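Local coordinates for protein nidogen-1 (Mus musculus, PDB 1GL4) that binds laminin, collagen IV and perlecan in basement membranes, here seen as its G2 fragment, an EGF-like module followed by a beta-barrel, at residues Q14-A19 against C30-Y36; T7-N11 against E20-Y24. One frame throughout, in Å; residues are numbered along the deposited sequence.

Contact 1: Q14-A19 against C30-Y36; sequences QCSVHA and CRCVANY
An imidazole lies on a phenol ring: H18 and Y36 form an offset stack, centroids 4.4 Å apart and planes at 23°, with H18 CB also set over the phenol face, 4.1 Å from the ring centroid, as a CH-pi contact. Both side chains take the m rotamer and point across the gap. The histidine sits in a type I turn, S16 to A19, closed by A19 N to S16 O at 3.0 Å; S16 OG accepts from H18 N at 3.1 Å, an ST turn. The turn presents H18 O to the other segment, where V33 N donates to it at 2.9 Å and C32 CA adds a CA-H...O contact at 3.6 Å. A19 then pairs with C32 as an antiparallel non-hydrogen-bonded bridge, CA to CA 4.0 Å, their side chains diverging. At the other end C15 and C30, both m, join SG to SG at 2.0 Å with chi3 -85° and CA atoms 5.6 Å apart. The end of strand 28-32 runs extended through C30-C32 and leads into a type II turn, V33 to Y36, with N35 at positive phi, which brings the tyrosine back to the histidine. C15-C30 is the second-to-fourth cysteine link of the EGF pattern and C32-C43 the fifth-to-sixth, the extra C29 not counted. No touching residue is buried, consistent with a small cystine-rich module whose segments are joined by covalent and polar links.

Contact 2: T7-N11 against E20-Y24; sequences TCANN and ECRDY
C8 overlaps C21 and the backbone beyond it: its SG bonds to C21 SG at 2.0 Å and lies 3.3 Å from R22 N and 3.5 Å from D23 OD1. The disulfide has chi3 -91°, with C8 in the m rotamer and C21 in t, and spans a CA-CA distance of 6.0 Å. Both cysteines point toward each other and are buried, although much of the surrounding contact is exposed. On the first segment the chain enters a short helical turn at C8, and T7 O accepts from N11 N at 2.8 Å. The second segment is extended from E20 to D23, so its side chains alternate: C21 and D23 face the turn, while E20 and R22 point away and form a salt bridge of their own, R22 NH2 to E20 OE1 at 2.6 Å. D23, with chi1 m, reaches back to the start of the turn, where its OD1 accepts from C8 N at 2.7 Å and lies 3.2 Å from T7 CA. The carboxylate thus satisfies an amide left without a partner within the helical turn, and T7 and D23 CA atoms stand 5.9 Å apart. F28 of the neighbouring strand touches C8, C21 and D23. A disulfide tying the N-terminal turn to the first strand of a two-stranded hairpin is the first-to-third cysteine link of the EGF-like fold.

In the fold
From the N terminus the chain passes through T7-N11, Q14-A19, E20-Y24 and C30-Y36 in that order, so the two contacts alternate and cross instead of nesting. Contact 2 closes the first loop, from the N-terminal turn to strand 19-23; contact 1 starts inside that loop and closes a second one on strand 28-32. The two strands pair in the antiparallel hairpin, where E20 N and R31 O of the two contacts probably share a hydrogen bond at 2.7 Å, and C15 SG packs 4.0 Å from C21 CB. The crossed links hold the loop, turn and hairpin of the EGF-like module together; the adjoining C29 is disulfide-bonded to C236, joining the module to the G2 barrel region.

Contact 1: Q14-A19 against C30-Y36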
ATOM      1  N   GLN A  14     -12.573 -20.219 -16.108  1.00 41.07           N
ATOM      2  CA  GLN A  14     -12.293 -18.789 -16.159  1.00 39.79           C
ATOM      3  C   GLN A  14     -12.475 -18.169 -14.777  1.00 36.84           C
ATOM      4  O   GLN A  14     -11.897 -17.127 -14.468  1.00 36.08           O
ATOM      5  CB  GLN A  14     -13.230 -18.098 -17.155  1.00 41.72           C
ATOM      6  CG  GLN A  14     -13.007 -18.487 -18.607  1.00 43.67           C
ATOM      7  CD  GLN A  14     -11.656 -18.041 -19.125  1.00 45.97           C
ATOM      8  OE1 GLN A  14     -10.614 -18.528 -18.681  1.00 47.51           O
ATOM      9  NE2 GLN A  14     -11.664 -17.103 -20.067  1.00 46.40           N
ATOM     10  N   CYS A  15     -13.283 -18.824 -13.949  1.00 33.50           N
ATOM     11  CA  CYS A  15     -13.561 -18.348 -12.601  1.00 30.47           C
ATOM     12  C   CYS A  15     -12.509 -18.792 -11.587  1.00 29.16           C
ATOM     13  O   CYS A  15     -11.733 -19.716 -11.834  1.00 28.45           O
ATOM     14  CB  CYS A  15     -14.927 -18.861 -12.129  1.00 30.64           C
ATOM     15  SG  CYS A  15     -16.391 -18.322 -13.075  1.00 30.71           S
ATOM     16  N   SER A  16     -12.494 -18.117 -10.442  1.00 27.06           N
ATOM     17  CA  SER A  16     -11.578 -18.459  -9.362  1.00 25.30           C
ATOM     18  C   SER A  16     -12.092 -19.775  -8.785  1.00 24.52           C
ATOM     19  O   SER A  16     -13.286 -20.061  -8.869  1.00 20.55           O
ATOM     20  CB  SER A  16     -11.613 -17.376  -8.279  1.00 25.86           C
ATOM     21  OG  SER A  16     -10.991 -17.819  -7.080  1.00 25.33           O
ATOM     22  N   VAL A  17     -11.205 -20.578  -8.208  1.00 23.71           N
ATOM     23  CA  VAL A  17     -11.640 -21.844  -7.624  1.00 25.80           C
ATOM     24  C   VAL A  17     -12.527 -21.554  -6.417  1.00 25.12           C
ATOM     25  O   VAL A  17     -13.296 -22.407  -5.977  1.00 26.09           O
ATOM     26  CB  VAL A  17     -10.442 -22.716  -7.175  1.00 25.84           C
ATOM     27  CG1 VAL A  17      -9.548 -23.027  -8.370  1.00 26.70           C
ATOM     28  CG2 VAL A  17      -9.650 -22.002  -6.090  1.00 26.89           C
ATOM     29  N   HIS A  18     -12.422 -20.337  -5.893  1.00 23.85           N
ATOM     30  CA  HIS A  18     -13.217 -19.934  -4.741  1.00 22.96           C
ATOM     31  C   HIS A  18     -14.456 -19.156  -5.179  1.00 23.71           C
ATOM     32  O   HIS A  18     -15.017 -18.382  -4.400  1.00 22.19           O
ATOM     33  CB  HIS A  18     -12.385 -19.058  -3.797  1.00 24.07           C
ATOM     34  CG  HIS A  18     -11.149 -19.724  -3.274  1.00 25.13           C
ATOM     35  ND1 HIS A  18     -11.183 -20.894  -2.544  1.00 26.77           N
ATOM     36  CD2 HIS A  18      -9.845 -19.366  -3.350  1.00 25.90           C
ATOM     37  CE1 HIS A  18      -9.953 -21.225  -2.192  1.00 25.39           C
ATOM     38  NE2 HIS A  18      -9.123 -20.315  -2.667  1.00 24.76           N
ATOM     39  N   ALA A  19     -14.889 -19.369  -6.420  1.00 24.30           N
ATOM     40  CA  ALA A  19     -16.056 -18.662  -6.941  1.00 25.95           C
ATOM     41  C   ALA A  19     -17.093 -19.574  -7.600  1.00 27.85           C
ATOM     42  O   ALA A  19     -16.805 -20.717  -7.945  1.00 27.71           O
ATOM     43  CB  ALA A  19     -15.607 -17.598  -7.931  1.00 23.67           C
ATOM     44  N   CYS A  30     -18.760 -14.712 -12.901  1.00 27.32           N
ATOM     45  CA  CYS A  30     -18.206 -15.382 -11.725  1.00 27.05           C
ATOM     46  C   CYS A  30     -18.479 -14.558 -10.468  1.00 27.10           C
ATOM     47  O   CYS A  30     -18.616 -13.332 -10.536  1.00 25.43           O
ATOM     48  CB  CYS A  30     -16.692 -15.547 -11.862  1.00 27.18           C
ATOM     49  SG  CYS A  30     -16.067 -16.342 -13.379  1.00 29.80           S
ATOM     50  N   ARG A  31     -18.539 -15.228  -9.321  1.00 24.97           N
ATOM     51  CA  ARG A  31     -18.788 -14.547  -8.054  1.00 25.80           C
ATOM     52  C   ARG A  31     -18.122 -15.308  -6.906  1.00 24.67           C
ATOM     53  O   ARG A  31     -18.307 -16.517  -6.776  1.00 22.83           O
ATOM     54  CB  ARG A  31     -20.292 -14.449  -7.802  1.00 28.94           C
ATOM     55  CG  ARG A  31     -20.670 -13.506  -6.675  1.00 33.64           C
ATOM     56  CD  ARG A  31     -22.173 -13.496  -6.462  1.00 37.87           C
ATOM     57  NE  ARG A  31     -22.581 -12.492  -5.484  1.00 41.59           N
ATOM     58  CZ  ARG A  31     -23.819 -12.373  -5.012  1.00 43.52           C
ATOM     59  NH1 ARG A  31     -24.771 -13.199  -5.425  1.00 45.32           N
ATOM     60  NH2 ARG A  31     -24.108 -11.424  -4.132  1.00 44.50           N
ATOM     61  N   CYS A  32     -17.347 -14.603  -6.080  1.00 22.56           N
ATOM     62  CA  CYS A  32     -16.668 -15.238  -4.951  1.00 21.67           C
ATOM     63  C   CYS A  32     -17.683 -15.796  -3.958  1.00 21.36           C
ATOM     64  O   CYS A  32     -18.723 -15.181  -3.703  1.00 18.27           O
ATOM     65  CB  CYS A  32     -15.751 -14.242  -4.221  1.00 23.22           C
ATOM     66  SG  CYS A  32     -14.462 -13.457  -5.250  1.00 21.72           S
ATOM     67  N   VAL A  33     -17.373 -16.959  -3.395  1.00 21.38           N
ATOM     68  CA  VAL A  33     -18.254 -17.596  -2.420  1.00 23.84           C
ATOM     69  C   VAL A  33     -18.122 -16.920  -1.057  1.00 23.71           C
ATOM     70  O   VAL A  33     -17.206 -16.126  -0.834  1.00 23.32           O
ATOM     71  CB  VAL A  33     -17.932 -19.106  -2.274  1.00 24.26           C
ATOM     72  CG1 VAL A  33     -16.531 -19.298  -1.725  1.00 21.96           C
ATOM     73  CG2 VAL A  33     -18.957 -19.771  -1.364  1.00 27.82           C
ATOM     74  N   ALA A  34     -19.045 -17.237  -0.152  1.00 23.05           N
ATOM     75  CA  ALA A  34     -19.053 -16.666   1.189  1.00 23.32           C
ATOM     76  C   ALA A  34     -17.694 -16.766   1.882  1.00 22.53           C
ATOM     77  O   ALA A  34     -17.005 -17.783   1.785  1.00 22.69           O
ATOM     78  CB  ALA A  34     -20.124 -17.354   2.041  1.00 24.21           C
ATOM     79  N   ASN A  35     -17.319 -15.691   2.569  1.00 22.50           N
ATOM     80  CA  ASN A  35     -16.062 -15.604   3.304  1.00 22.02           C
ATOM     81  C   ASN A  35     -14.826 -15.345   2.432  1.00 22.09           C
ATOM     82  O   ASN A  35     -13.678 -15.499   2.875  1.00 18.40           O
ATOM     83  CB  ASN A  35     -15.890 -16.860   4.154  1.00 24.53           C
ATOM     84  CG  ASN A  35     -17.099 -17.111   5.040  1.00 26.86           C
ATOM     85  OD1 ASN A  35     -17.492 -16.249   5.832  1.00 28.09           O
ATOM     86  ND2 ASN A  35     -17.703 -18.283   4.899  1.00 25.29           N
ATOM     87  N   TYR A  36     -15.076 -14.947   1.190  1.00 19.78           N
ATOM     88  CA  TYR A  36     -14.011 -14.604   0.252  1.00 19.35           C
ATOM     89  C   TYR A  36     -14.421 -13.288  -0.405  1.00 18.86           C
ATOM     90  O   TYR A  36     -15.614 -13.009  -0.531  1.00 17.63           O
ATOM     91  CB  TYR A  36     -13.836 -15.691  -0.818  1.00 17.41           C
ATOM     92  CG  TYR A  36     -13.144 -16.940  -0.315  1.00 20.34           C
ATOM     93  CD1 TYR A  36     -13.799 -17.829   0.537  1.00 19.50           C
ATOM     94  CD2 TYR A  36     -11.815 -17.207  -0.648  1.00 18.64           C
ATOM     95  CE1 TYR A  36     -13.145 -18.951   1.049  1.00 21.85           C
ATOM     96  CE2 TYR A  36     -11.153 -18.325  -0.141  1.00 20.81           C
ATOM     97  CZ  TYR A  36     -11.824 -19.191   0.707  1.00 20.44           C
ATOM     98  OH  TYR A  36     -11.176 -20.296   1.215  1.00 24.26           O
TER

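Contact 2: T7-N11 against E20-Y24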
ATOM      1  N   THR A   7     -20.627 -20.267 -21.957  1.00 42.08           N
ATOM      2  CA  THR A   7     -21.400 -20.779 -20.786  1.00 42.41           C
ATOM      3  C   THR A   7     -20.473 -21.389 -19.734  1.00 42.33           C
ATOM      4  O   THR A   7     -19.289 -21.616 -19.988  1.00 42.55           O
ATOM      5  CB  THR A   7     -22.405 -21.860 -21.213  1.00 42.51           C
ATOM      6  OG1 THR A   7     -21.692 -23.016 -21.668  1.00 42.60           O
ATOM      7  CG2 THR A   7     -23.302 -21.345 -22.330  1.00 42.45           C
ATOM      8  N   CYS A   8     -21.020 -21.655 -18.554  1.00 42.56           N
ATOM      9  CA  CYS A   8     -20.238 -22.235 -17.470  1.00 43.70           C
ATOM     10  C   CYS A   8     -19.704 -23.610 -17.843  1.00 45.32           C
ATOM     11  O   CYS A   8     -18.519 -23.893 -17.662  1.00 45.76           O
ATOM     12  CB  CYS A   8     -21.083 -22.334 -16.197  1.00 41.73           C
ATOM     13  SG  CYS A   8     -21.539 -20.714 -15.501  1.00 40.32           S
ATOM     14  N   ALA A   9     -20.579 -24.457 -18.372  1.00 46.84           N
ATOM     15  CA  ALA A   9     -20.195 -25.806 -18.770  1.00 48.40           C
ATOM     16  C   ALA A   9     -18.969 -25.801 -19.680  1.00 49.54           C
ATOM     17  O   ALA A   9     -18.264 -26.804 -19.790  1.00 49.81           O
ATOM     18  CB  ALA A   9     -21.365 -26.493 -19.471  1.00 48.68           C
ATOM     19  N   ASN A  10     -18.709 -24.667 -20.324  1.00 51.06           N
ATOM     20  CA  ASN A  10     -17.570 -24.557 -21.229  1.00 52.16           C
ATOM     21  C   ASN A  10     -16.413 -23.726 -20.684  1.00 52.35           C
ATOM     22  O   ASN A  10     -15.251 -24.013 -20.974  1.00 52.45           O
ATOM     23  CB  ASN A  10     -18.018 -23.961 -22.564  1.00 53.09           C
ATOM     24  CG  ASN A  10     -19.137 -24.750 -23.207  1.00 54.39           C
ATOM     25  OD1 ASN A  10     -19.023 -25.959 -23.409  1.00 55.29           O
ATOM     26  ND2 ASN A  10     -20.229 -24.068 -23.538  1.00 54.83           N
ATOM     27  N   ASN A  11     -16.721 -22.702 -19.892  1.00 52.09           N
ATOM     28  CA  ASN A  11     -15.672 -21.839 -19.362  1.00 52.00           C
ATOM     29  C   ASN A  11     -15.680 -21.601 -17.854  1.00 51.24           C
ATOM     30  O   ASN A  11     -15.441 -20.482 -17.397  1.00 51.28           O
ATOM     31  CB  ASN A  11     -15.709 -20.493 -20.090  1.00 52.55           C
ATOM     32  CG  ASN A  11     -15.453 -20.631 -21.576  1.00 53.31           C
ATOM     33  OD1 ASN A  11     -14.349 -20.977 -21.997  1.00 54.03           O
ATOM     34  ND2 ASN A  11     -16.477 -20.369 -22.381  1.00 53.63           N
ATOM     35  N   GLU A  20     -18.301 -19.044  -7.763  1.00 30.07           N
ATOM     36  CA  GLU A  20     -19.402 -19.764  -8.394  1.00 33.58           C
ATOM     37  C   GLU A  20     -19.649 -19.195  -9.787  1.00 34.40           C
ATOM     38  O   GLU A  20     -19.477 -17.996 -10.013  1.00 33.39           O
ATOM     39  CB  GLU A  20     -20.683 -19.611  -7.577  1.00 35.25           C
ATOM     40  CG  GLU A  20     -20.743 -20.420  -6.301  1.00 39.40           C
ATOM     41  CD  GLU A  20     -22.059 -20.221  -5.570  1.00 42.03           C
ATOM     42  OE1 GLU A  20     -22.321 -19.089  -5.106  1.00 43.59           O
ATOM     43  OE2 GLU A  20     -22.838 -21.193  -5.466  1.00 43.43           O
ATOM     44  N   CYS A  21     -20.062 -20.054 -10.715  1.00 35.23           N
ATOM     45  CA  CYS A  21     -20.348 -19.625 -12.079  1.00 35.82           C
ATOM     46  C   CYS A  21     -21.854 -19.645 -12.305  1.00 36.67           C
ATOM     47  O   CYS A  21     -22.550 -20.518 -11.793  1.00 36.33           O
ATOM     48  CB  CYS A  21     -19.670 -20.559 -13.084  1.00 36.71           C
ATOM     49  SG  CYS A  21     -19.767 -19.986 -14.811  1.00 37.20           S
ATOM     50  N   ARG A  22     -22.357 -18.679 -13.067  1.00 37.29           N
ATOM     51  CA  ARG A  22     -23.786 -18.608 -13.351  1.00 39.05           C
ATOM     52  C   ARG A  22     -23.999 -18.195 -14.801  1.00 39.33           C
ATOM     53  O   ARG A  22     -23.311 -17.310 -15.311  1.00 38.78           O
ATOM     54  CB  ARG A  22     -24.464 -17.599 -12.423  1.00 41.68           C
ATOM     55  CG  ARG A  22     -24.183 -17.820 -10.948  1.00 45.54           C
ATOM     56  CD  ARG A  22     -24.967 -16.843 -10.085  1.00 47.93           C
ATOM     57  NE  ARG A  22     -24.445 -16.767  -8.721  1.00 51.61           N
ATOM     58  CZ  ARG A  22     -24.344 -17.802  -7.891  1.00 51.85           C
ATOM     59  NH1 ARG A  22     -24.730 -19.010  -8.278  1.00 52.11           N
ATOM     60  NH2 ARG A  22     -23.856 -17.625  -6.670  1.00 52.29           N
ATOM     61  N   ASP A  23     -24.952 -18.841 -15.466  1.00 38.94           N
ATOM     62  CA  ASP A  23     -25.236 -18.533 -16.862  1.00 38.81           C
ATOM     63  C   ASP A  23     -26.331 -17.486 -17.021  1.00 38.89           C
ATOM     64  O   ASP A  23     -27.237 -17.378 -16.194  1.00 39.38           O
ATOM     65  CB  ASP A  23     -25.631 -19.806 -17.610  1.00 39.10           C
ATOM     66  CG  ASP A  23     -24.483 -20.785 -17.739  1.00 39.01           C
ATOM     67  OD1 ASP A  23     -23.472 -20.438 -18.387  1.00 38.29           O
ATOM     68  OD2 ASP A  23     -24.593 -21.902 -17.192  1.00 40.00           O
ATOM     69  N   TYR A  24     -26.229 -16.708 -18.092  1.00 38.53           N
ATOM     70  CA  TYR A  24     -27.207 -15.673 -18.392  1.00 38.61           C
ATOM     71  C   TYR A  24     -27.480 -15.672 -19.888  1.00 38.23           C
ATOM     72  O   TYR A  24     -26.786 -16.342 -20.655  1.00 38.20           O
ATOM     73  CB  TYR A  24     -26.697 -14.297 -17.954  1.00 38.83           C
ATOM     74  CG  TYR A  24     -26.407 -14.198 -16.474  1.00 39.29           C
ATOM     75  CD1 TYR A  24     -25.226 -14.710 -15.939  1.00 39.75           C
ATOM     76  CD2 TYR A  24     -27.331 -13.625 -15.600  1.00 39.76           C
ATOM     77  CE1 TYR A  24     -24.970 -14.656 -14.570  1.00 40.15           C
ATOM     78  CE2 TYR A  24     -27.088 -13.568 -14.228  1.00 40.01           C
ATOM     79  CZ  TYR A  24     -25.905 -14.087 -13.721  1.00 40.18           C
ATOM     80  OH  TYR A  24     -25.658 -14.040 -12.366  1.00 39.27           O
TER